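Local structure of Ice-binding protein (Colwellia, 3WP9) at residues 122-136 with 150-164. The protein binds to the surface of ice crystals and inhibits their growth and recrystallization, which may protect membranes from freezing injury. Sequence-based numbering, arbitrary orientation.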
ATOM      1  N   ILE A 122     -11.673  -9.173  -1.282  1.00 15.94           N
ATOM      2  CA  ILE A 122     -12.693  -8.129  -0.978  1.00 13.83           C
ATOM      3  C   ILE A 122     -13.725  -8.102  -2.155  1.00 14.20           C
ATOM      4  O   ILE A 122     -13.501  -7.366  -3.139  1.00 15.31           O
ATOM      5  CB  ILE A 122     -12.017  -6.766  -0.855  1.00 15.52           C
ATOM      6  CG1 ILE A 122     -11.045  -6.675   0.348  1.00 15.16           C
ATOM      7  CG2 ILE A 122     -13.074  -5.726  -0.541  1.00 16.42           C
ATOM      8  CD1 ILE A 122     -10.070  -5.556   0.284  1.00 15.86           C
ATOM      9  N   SER A 123     -14.758  -8.956  -2.095  1.00 15.20           N
ATOM     10  CA  SER A 123     -15.640  -9.192  -3.235  1.00 16.92           C
ATOM     11  C   SER A 123     -16.835  -8.241  -3.119  1.00 18.15           C
ATOM     12  O   SER A 123     -17.550  -8.145  -4.111  1.00 18.51           O
ATOM     13  CB  SER A 123     -16.209 -10.619  -3.297  1.00 18.57           C
ATOM     14  OG  SER A 123     -15.128 -11.568  -3.358  1.00 18.27           O
ATOM     15  N   THR A 124     -17.077  -7.631  -1.960  1.00 17.21           N
ATOM     16  CA  THR A 124     -18.117  -6.556  -1.800  1.00 18.31           C
ATOM     17  C   THR A 124     -17.542  -5.548  -0.782  1.00 18.82           C
ATOM     18  O   THR A 124     -16.427  -5.761  -0.249  1.00 18.92           O
ATOM     19  CB  THR A 124     -19.496  -7.136  -1.353  1.00 17.84           C
ATOM     20  OG1 THR A 124     -19.332  -7.797  -0.048  1.00 20.20           O
ATOM     21  CG2 THR A 124     -20.090  -8.076  -2.331  1.00 20.00           C
ATOM     22  N   ASP A 125     -18.154  -4.385  -0.535  1.00 15.79           N
ATOM     23  CA  ASP A 125     -17.470  -3.404   0.247  1.00 16.57           C
ATOM     24  C   ASP A 125     -17.189  -3.912   1.672  1.00 15.24           C
ATOM     25  O   ASP A 125     -18.011  -4.636   2.233  1.00 18.73           O
ATOM     26  CB  ASP A 125     -18.236  -2.080   0.295  1.00 18.42           C
ATOM     27  CG  ASP A 125     -18.354  -1.456  -1.051  1.00 21.39           C
ATOM     28  OD1 ASP A 125     -17.768  -1.966  -2.042  1.00 18.49           O
ATOM     29  OD2 ASP A 125     -19.125  -0.461  -1.145  1.00 22.26           O
ATOM     30  N   VAL A 126     -16.068  -3.461   2.247  1.00 15.60           N
ATOM     31  CA  VAL A 126     -15.709  -3.904   3.592  1.00 16.71           C
ATOM     32  C   VAL A 126     -15.438  -2.645   4.397  1.00 15.55           C
ATOM     33  O   VAL A 126     -14.881  -1.657   3.904  1.00 16.52           O
ATOM     34  CB  VAL A 126     -14.391  -4.769   3.563  1.00 16.44           C
ATOM     35  CG1 VAL A 126     -13.254  -3.956   2.969  1.00 17.56           C
ATOM     36  CG2 VAL A 126     -14.009  -5.153   5.013  1.00 14.56           C
ATOM     37  N   THR A 127     -15.850  -2.629   5.698  1.00 16.58           N
ATOM     38  CA  THR A 127     -15.684  -1.476   6.520  1.00 17.95           C
ATOM     39  C   THR A 127     -14.771  -1.755   7.697  1.00 19.02           C
ATOM     40  O   THR A 127     -14.787  -2.871   8.254  1.00 17.95           O
ATOM     41  CB  THR A 127     -17.052  -0.957   7.048  1.00 20.91           C
ATOM     42  OG1 THR A 127     -17.923  -0.729   5.937  1.00 21.76           O
ATOM     43  CG2 THR A 127     -16.922   0.284   7.937  1.00 21.19           C
ATOM     44  N   PHE A 128     -14.027  -0.752   7.959  1.00 16.26           N
ATOM     45  CA  PHE A 128     -13.108  -0.628   9.128  1.00 19.56           C
ATOM     46  C   PHE A 128     -13.654   0.497  10.031  1.00 20.50           C
ATOM     47  O   PHE A 128     -13.594   1.668   9.657  1.00 18.92           O
ATOM     48  CB  PHE A 128     -11.678  -0.257   8.684  1.00 20.25           C
ATOM     49  CG  PHE A 128     -10.931  -1.401   7.977  1.00 20.98           C
ATOM     50  CD1 PHE A 128      -9.959  -2.142   8.683  1.00 20.34           C
ATOM     51  CD2 PHE A 128     -11.184  -1.726   6.646  1.00 21.45           C
ATOM     52  CE1 PHE A 128      -9.280  -3.221   8.094  1.00 19.07           C
ATOM     53  CE2 PHE A 128     -10.514  -2.814   6.022  1.00 21.81           C
ATOM     54  CZ  PHE A 128      -9.581  -3.587   6.762  1.00 19.56           C
ATOM     55  N   ASN A 129     -14.087   0.098  11.255  1.00 20.91           N
ATOM     56  CA  ASN A 129     -14.671   1.019  12.202  1.00 22.76           C
ATOM     57  C   ASN A 129     -13.838   1.103  13.502  1.00 20.73           C
ATOM     58  O   ASN A 129     -13.633   0.066  14.164  1.00 22.37           O
ATOM     59  CB  ASN A 129     -16.077   0.582  12.552  1.00 23.71           C
ATOM     60  CG  ASN A 129     -16.755   1.594  13.470  1.00 22.46           C
ATOM     61  OD1 ASN A 129     -17.095   2.679  13.046  1.00 25.08           O
ATOM     62  ND2 ASN A 129     -16.897   1.243  14.746  1.00 29.33           N
ATOM     63  N   GLY A 130     -13.366   2.292  13.770  1.00 21.10           N
ATOM     64  CA  GLY A 130     -12.732   2.615  15.052  1.00 23.11           C
ATOM     65  C   GLY A 130     -12.371   4.063  15.093  1.00 22.48           C
ATOM     66  O   GLY A 130     -12.795   4.842  14.259  1.00 27.40           O
ATOM     67  N   THR A 131     -11.616   4.475  16.118  1.00 26.31           N
ATOM     68  CA  THR A 131     -11.218   5.859  16.268  1.00 29.14           C
ATOM     69  C   THR A 131      -9.942   6.115  15.500  1.00 31.29           C
ATOM     70  O   THR A 131      -9.305   5.152  14.999  1.00 28.83           O
ATOM     71  CB  THR A 131     -10.964   6.181  17.782  1.00 32.80           C
ATOM     72  OG1 THR A 131      -9.753   5.519  18.203  1.00 32.63           O
ATOM     73  CG2 THR A 131     -12.116   5.659  18.640  1.00 33.70           C
ATOM     74  N   MET A 132      -9.537   7.386  15.435  1.00 31.21           N
ATOM     75  CA  MET A 132      -8.254   7.776  14.846  1.00 35.16           C
ATOM     76  C   MET A 132      -6.985   7.170  15.458  1.00 34.45           C
ATOM     77  O   MET A 132      -5.900   7.336  14.888  1.00 34.46           O
ATOM     78  CB  MET A 132      -8.093   9.304  14.684  1.00 37.27           C
ATOM     79  CG  MET A 132      -7.991  10.067  15.991  1.00 50.62           C
ATOM     80  SD  MET A 132      -9.448  11.093  16.306  1.00 73.33           S
ATOM     81  CE  MET A 132     -10.797   9.890  16.529  1.00 51.87           C
ATOM     82  N   ASP A 133      -7.103   6.445  16.576  1.00 36.48           N
ATOM     83  CA  ASP A 133      -5.911   5.838  17.220  1.00 35.96           C
ATOM     84  C   ASP A 133      -5.842   4.356  17.058  1.00 32.81           C
ATOM     85  O   ASP A 133      -4.880   3.741  17.504  1.00 35.02           O
ATOM     86  CB  ASP A 133      -5.935   6.068  18.738  1.00 42.99           C
ATOM     87  CG  ASP A 133      -5.863   7.515  19.110  1.00 45.55           C
ATOM     88  OD1 ASP A 133      -5.120   8.279  18.453  1.00 44.21           O
ATOM     89  OD2 ASP A 133      -6.559   7.876  20.082  1.00 53.97           O
ATOM     90  N   ASP A 134      -6.883   3.765  16.507  1.00 26.56           N
ATOM     91  CA  ASP A 134      -7.006   2.345  16.478  1.00 25.83           C
ATOM     92  C   ASP A 134      -6.234   1.853  15.274  1.00 23.51           C
ATOM     93  O   ASP A 134      -6.072   2.583  14.289  1.00 23.88           O
ATOM     94  CB  ASP A 134      -8.451   1.922  16.334  1.00 29.93           C
ATOM     95  CG  ASP A 134      -9.272   2.207  17.589  1.00 38.45           C
ATOM     96  OD1 ASP A 134      -8.651   2.172  18.689  1.00 38.41           O
ATOM     97  OD2 ASP A 134     -10.497   2.475  17.463  1.00 34.34           O
ATOM     98  N   VAL A 135      -5.835   0.610  15.373  1.00 23.13           N
ATOM     99  CA  VAL A 135      -4.912   0.029  14.404  1.00 24.03           C
ATOM    100  C   VAL A 135      -5.438  -1.345  14.007  1.00 21.33           C
ATOM    101  O   VAL A 135      -5.982  -2.151  14.820  1.00 21.92           O
ATOM    102  CB  VAL A 135      -3.481   0.005  14.991  1.00 22.65           C
ATOM    103  CG1 VAL A 135      -2.521  -0.813  14.095  1.00 24.58           C
ATOM    104  CG2 VAL A 135      -2.943   1.386  15.157  1.00 21.34           C
ATOM    105  N   TRP A 136      -5.286  -1.632  12.689  1.00 19.63           N
ATOM    106  CA  TRP A 136      -5.584  -2.932  12.143  1.00 19.12           C
ATOM    107  C   TRP A 136      -4.338  -3.440  11.423  1.00 16.55           C
ATOM    108  O   TRP A 136      -3.671  -2.686  10.750  1.00 18.93           O
ATOM    109  CB  TRP A 136      -6.701  -2.870  11.075  1.00 18.50           C
ATOM    110  CG  TRP A 136      -8.070  -2.460  11.543  1.00 18.11           C
ATOM    111  CD1 TRP A 136      -9.151  -3.264  11.710  1.00 21.33           C
ATOM    112  CD2 TRP A 136      -8.471  -1.133  11.881  1.00 18.36           C
ATOM    113  NE1 TRP A 136     -10.232  -2.497  12.114  1.00 22.35           N
ATOM    114  CE2 TRP A 136      -9.831  -1.199  12.248  1.00 19.58           C
ATOM    115  CE3 TRP A 136      -7.819   0.108  11.888  1.00 16.90           C
ATOM    116  CZ2 TRP A 136     -10.554  -0.055  12.646  1.00 18.32           C
ATOM    117  CZ3 TRP A 136      -8.539   1.267  12.315  1.00 20.38           C
ATOM    118  CH2 TRP A 136      -9.875   1.147  12.669  1.00 16.45           C
ATOM    119  N   LYS A 150     -15.381  -2.224  -6.006  1.00 13.34           N
ATOM    120  CA  LYS A 150     -15.594  -2.378  -4.543  1.00 14.48           C
ATOM    121  C   LYS A 150     -14.720  -1.431  -3.745  1.00 14.96           C
ATOM    122  O   LYS A 150     -13.754  -0.845  -4.301  1.00 13.89           O
ATOM    123  CB  LYS A 150     -15.394  -3.849  -4.067  1.00 14.01           C
ATOM    124  CG  LYS A 150     -16.273  -4.797  -4.852  1.00 14.20           C
ATOM    125  CD  LYS A 150     -17.763  -4.309  -4.835  1.00 16.18           C
ATOM    126  CE  LYS A 150     -18.750  -5.284  -5.501  1.00 18.73           C
ATOM    127  NZ  LYS A 150     -20.166  -4.697  -5.464  1.00 25.07           N
ATOM    128  N   ARG A 151     -15.017  -1.318  -2.435  1.00 12.27           N
ATOM    129  CA  ARG A 151     -14.396  -0.318  -1.634  1.00 12.02           C
ATOM    130  C   ARG A 151     -13.960  -0.754  -0.230  1.00 12.36           C
ATOM    131  O   ARG A 151     -14.693  -1.557   0.350  1.00 15.70           O
ATOM    132  CB  ARG A 151     -15.404   0.881  -1.435  1.00 12.76           C
ATOM    133  CG  ARG A 151     -15.709   1.550  -2.737  1.00 15.20           C
ATOM    134  CD  ARG A 151     -16.503   2.866  -2.544  1.00 14.99           C
ATOM    135  NE  ARG A 151     -16.904   3.388  -3.820  1.00 16.39           N
ATOM    136  CZ  ARG A 151     -17.740   4.426  -3.948  1.00 20.75           C
ATOM    137  NH1 ARG A 151     -18.265   4.966  -2.836  1.00 19.01           N
ATOM    138  NH2 ARG A 151     -18.047   4.900  -5.156  1.00 18.00           N
ATOM    139  N   VAL A 152     -12.835  -0.239   0.215  1.00 14.07           N
ATOM    140  CA  VAL A 152     -12.527  -0.297   1.653  1.00 16.56           C
ATOM    141  C   VAL A 152     -13.085   1.014   2.211  1.00 15.15           C
ATOM    142  O   VAL A 152     -12.702   2.077   1.752  1.00 16.94           O
ATOM    143  CB  VAL A 152     -11.001  -0.403   1.861  1.00 16.60           C
ATOM    144  CG1 VAL A 152     -10.647  -0.169   3.337  1.00 16.21           C
ATOM    145  CG2 VAL A 152     -10.505  -1.763   1.337  1.00 18.14           C
ATOM    146  N   THR A 153     -13.983   0.900   3.199  1.00 17.69           N
ATOM    147  CA  THR A 153     -14.624   2.067   3.795  1.00 18.97           C
ATOM    148  C   THR A 153     -14.135   2.307   5.195  1.00 18.36           C
ATOM    149  O   THR A 153     -13.957   1.338   5.915  1.00 20.50           O
ATOM    150  CB  THR A 153     -16.119   1.800   3.746  1.00 18.09           C
ATOM    151  OG1 THR A 153     -16.478   1.801   2.346  1.00 24.75           O
ATOM    152  CG2 THR A 153     -16.983   2.836   4.527  1.00 24.04           C
ATOM    153  N   LEU A 154     -13.910   3.557   5.514  1.00 18.29           N
ATOM    154  CA  LEU A 154     -13.446   3.985   6.859  1.00 19.13           C
ATOM    155  C   LEU A 154     -14.584   4.680   7.643  1.00 21.38           C
ATOM    156  O   LEU A 154     -15.208   5.644   7.144  1.00 21.13           O
ATOM    157  CB  LEU A 154     -12.302   4.926   6.778  1.00 19.73           C
ATOM    158  CG  LEU A 154     -11.082   4.400   5.984  1.00 20.76           C
ATOM    159  CD1 LEU A 154      -9.978   5.425   6.077  1.00 23.34           C
ATOM    160  CD2 LEU A 154     -10.673   3.015   6.490  1.00 23.39           C
ATOM    161  N   THR A 155     -14.855   4.162   8.836  1.00 19.85           N
ATOM    162  CA  THR A 155     -15.806   4.869   9.740  1.00 21.45           C
ATOM    163  C   THR A 155     -15.315   5.030  11.172  1.00 25.28           C
ATOM    164  O   THR A 155     -14.352   4.383  11.608  1.00 24.27           O
ATOM    165  CB  THR A 155     -17.122   4.151   9.777  1.00 19.30           C
ATOM    166  OG1 THR A 155     -16.998   2.841  10.354  1.00 21.56           O
ATOM    167  CG2 THR A 155     -17.751   4.049   8.333  1.00 22.13           C
ATOM    168  N   GLY A 156     -16.002   5.891  11.908  1.00 22.56           N
ATOM    169  CA  GLY A 156     -15.652   6.092  13.343  1.00 24.84           C
ATOM    170  C   GLY A 156     -14.478   7.028  13.622  1.00 26.82           C
ATOM    171  O   GLY A 156     -14.246   7.420  14.792  1.00 29.29           O
ATOM    172  N   GLY A 157     -13.729   7.448  12.608  1.00 25.19           N
ATOM    173  CA  GLY A 157     -12.484   8.151  12.818  1.00 26.27           C
ATOM    174  C   GLY A 157     -11.285   7.309  12.328  1.00 23.46           C
ATOM    175  O   GLY A 157     -10.175   7.821  12.313  1.00 26.32           O
ATOM    176  N   ALA A 158     -11.551   6.057  11.941  1.00 22.34           N
ATOM    177  CA  ALA A 158     -10.490   5.147  11.380  1.00 22.72           C
ATOM    178  C   ALA A 158      -9.690   5.910  10.330  1.00 24.75           C
ATOM    179  O   ALA A 158     -10.283   6.645   9.513  1.00 25.67           O
ATOM    180  CB  ALA A 158     -11.078   3.879  10.821  1.00 19.07           C
ATOM    181  N   LEU A 159      -8.349   5.814  10.415  1.00 21.19           N
ATOM    182  CA  LEU A 159      -7.430   6.390   9.442  1.00 22.91           C
ATOM    183  C   LEU A 159      -6.728   5.273   8.627  1.00 19.69           C
ATOM    184  O   LEU A 159      -6.319   4.255   9.158  1.00 21.68           O
ATOM    185  CB  LEU A 159      -6.345   7.256  10.080  1.00 26.26           C
ATOM    186  CG  LEU A 159      -6.812   8.453  10.948  1.00 27.87           C
ATOM    187  CD1 LEU A 159      -5.591   9.143  11.545  1.00 26.07           C
ATOM    188  CD2 LEU A 159      -7.675   9.471  10.180  1.00 29.71           C
ATOM    189  N   ALA A 160      -6.638   5.522   7.330  1.00 20.78           N
ATOM    190  CA  ALA A 160      -5.916   4.627   6.380  1.00 20.07           C
ATOM    191  C   ALA A 160      -4.472   4.446   6.801  1.00 21.32           C
ATOM    192  O   ALA A 160      -3.935   3.329   6.679  1.00 19.49           O
ATOM    193  CB  ALA A 160      -6.009   5.194   4.970  1.00 20.71           C
ATOM    194  N   LYS A 161      -3.833   5.493   7.337  1.00 20.15           N
ATOM    195  CA  LYS A 161      -2.418   5.321   7.795  1.00 19.57           C
ATOM    196  C   LYS A 161      -2.318   4.266   8.922  1.00 19.76           C
ATOM    197  O   LYS A 161      -1.197   3.781   9.223  1.00 20.23           O
ATOM    198  CB  LYS A 161      -1.796   6.655   8.226  1.00 22.18           C
ATOM    199  CG  LYS A 161      -2.274   7.123   9.611  1.00 24.61           C
ATOM    200  CD  LYS A 161      -1.404   8.210  10.180  1.00 31.01           C
ATOM    201  CE  LYS A 161      -1.630   8.275  11.688  1.00 40.97           C
ATOM    202  NZ  LYS A 161      -1.154   9.559  12.306  1.00 47.81           N
ATOM    203  N   ASN A 162      -3.424   3.898   9.562  1.00 21.68           N
ATOM    204  CA  ASN A 162      -3.434   2.866  10.642  1.00 19.16           C
ATOM    205  C   ASN A 162      -3.872   1.489  10.304  1.00 19.53           C
ATOM    206  O   ASN A 162      -4.073   0.646  11.181  1.00 20.67           O
ATOM    207  CB  ASN A 162      -4.317   3.360  11.792  1.00 22.52           C
ATOM    208  CG  ASN A 162      -3.671   4.522  12.548  1.00 25.00           C
ATOM    209  OD1 ASN A 162      -2.435   4.642  12.637  1.00 26.26           O
ATOM    210  ND2 ASN A 162      -4.519   5.401  13.100  1.00 24.47           N
ATOM    211  N   ILE A 163      -4.035   1.218   9.003  1.00 18.81           N
ATOM    212  CA  ILE A 163      -4.461  -0.073   8.571  1.00 16.22           C
ATOM    213  C   ILE A 163      -3.268  -0.644   7.745  1.00 18.05           C
ATOM    214  O   ILE A 163      -2.791   0.041   6.777  1.00 18.02           O
ATOM    215  CB  ILE A 163      -5.674   0.064   7.617  1.00 19.71           C
ATOM    216  CG1 ILE A 163      -6.900   0.644   8.390  1.00 19.44           C
ATOM    217  CG2 ILE A 163      -5.966  -1.278   7.008  1.00 17.40           C
ATOM    218  CD1 ILE A 163      -8.118   0.917   7.521  1.00 23.67           C
ATOM    219  N   PHE A 164      -2.780  -1.806   8.191  1.00 16.52           N
ATOM    220  CA  PHE A 164      -1.530  -2.403   7.587  1.00 15.67           C
ATOM    221  C   PHE A 164      -1.871  -3.696   6.981  1.00 15.15           C
ATOM    222  O   PHE A 164      -2.350  -4.601   7.653  1.00 15.85           O
ATOM    223  CB  PHE A 164      -0.366  -2.497   8.627  1.00 16.50           C
ATOM    224  CG  PHE A 164      -0.008  -1.167   9.250  1.00 16.97           C
ATOM    225  CD1 PHE A 164       0.947  -0.285   8.697  1.00 15.84           C
ATOM    226  CD2 PHE A 164      -0.692  -0.770  10.415  1.00 18.32           C
ATOM    227  CE1 PHE A 164       1.250   0.976   9.277  1.00 17.98           C
ATOM    228  CE2 PHE A 164      -0.420   0.475  10.969  1.00 17.99           C
ATOM    229  CZ  PHE A 164       0.550   1.340  10.445  1.00 17.21           C
TER
HETATM  230  O   HOH W   1     -18.755   1.542   0.852  0.50 22.82           O
HETATM  231  O   HOH W   2     -20.723  -4.052  -2.240  1.00 24.69           O
HETATM  232  O   HOH W   3      -7.262   4.702  12.980  1.00 20.99           O
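Thr155 O takes two backbone N-H groups from opposite faces of its carbonyl plane: Gly130 N across the contact, at 3.2 Å, and Ala158 N, which closes the type I' turn that Thr155 opens. It lies at the corner where two successive coils of the right-handed beta-helix turn together, between a parallel ladder pairing strands 126-129 and 152-155 and a second one, shifted by one residue, pairing Trp136 with Ile163. Beside it Thr155 OG1 donates to Asn129 OD1 (2.7 Å), in the amide carbonyl plane and on a lone pair; Asn129 reaches this hydroxyl because its CG stands anti to the backbone N (chi1 -176°). Towards the interior, Phe128 bridges the two ladders. Ile163 CD1 sits over one face of its ring, 4.0 Å from the centroid in a CH-pi contact, while Val152 CG1 approaches CD2 obliquely at 3.7 Å. The rim of the Phe128 ring, through CD1, in turn lies over a face of the Trp136 indole, whose CH2 touches Ala158 CB and whose NE1 is hydrogen-bonded to Leu109 O in the preceding coil. Cutting Phe128 back to an alanine would probably leave Ile163 CD1 and Val152 CG1 without their aromatic partner and one indole face less well packed. At the type I turn from Thr131 to Asp134, water 3 ties Thr131 O and Asp134 O to Leu159 N and Asn162 ND2. At the start of the strands Asp125 OD1 accepts a bent bond from Arg151 N (2.9 Å, from above the carboxylate plane), while OD2 accepts from water 1, which is also hydrogen-bonded to Thr153 OG1.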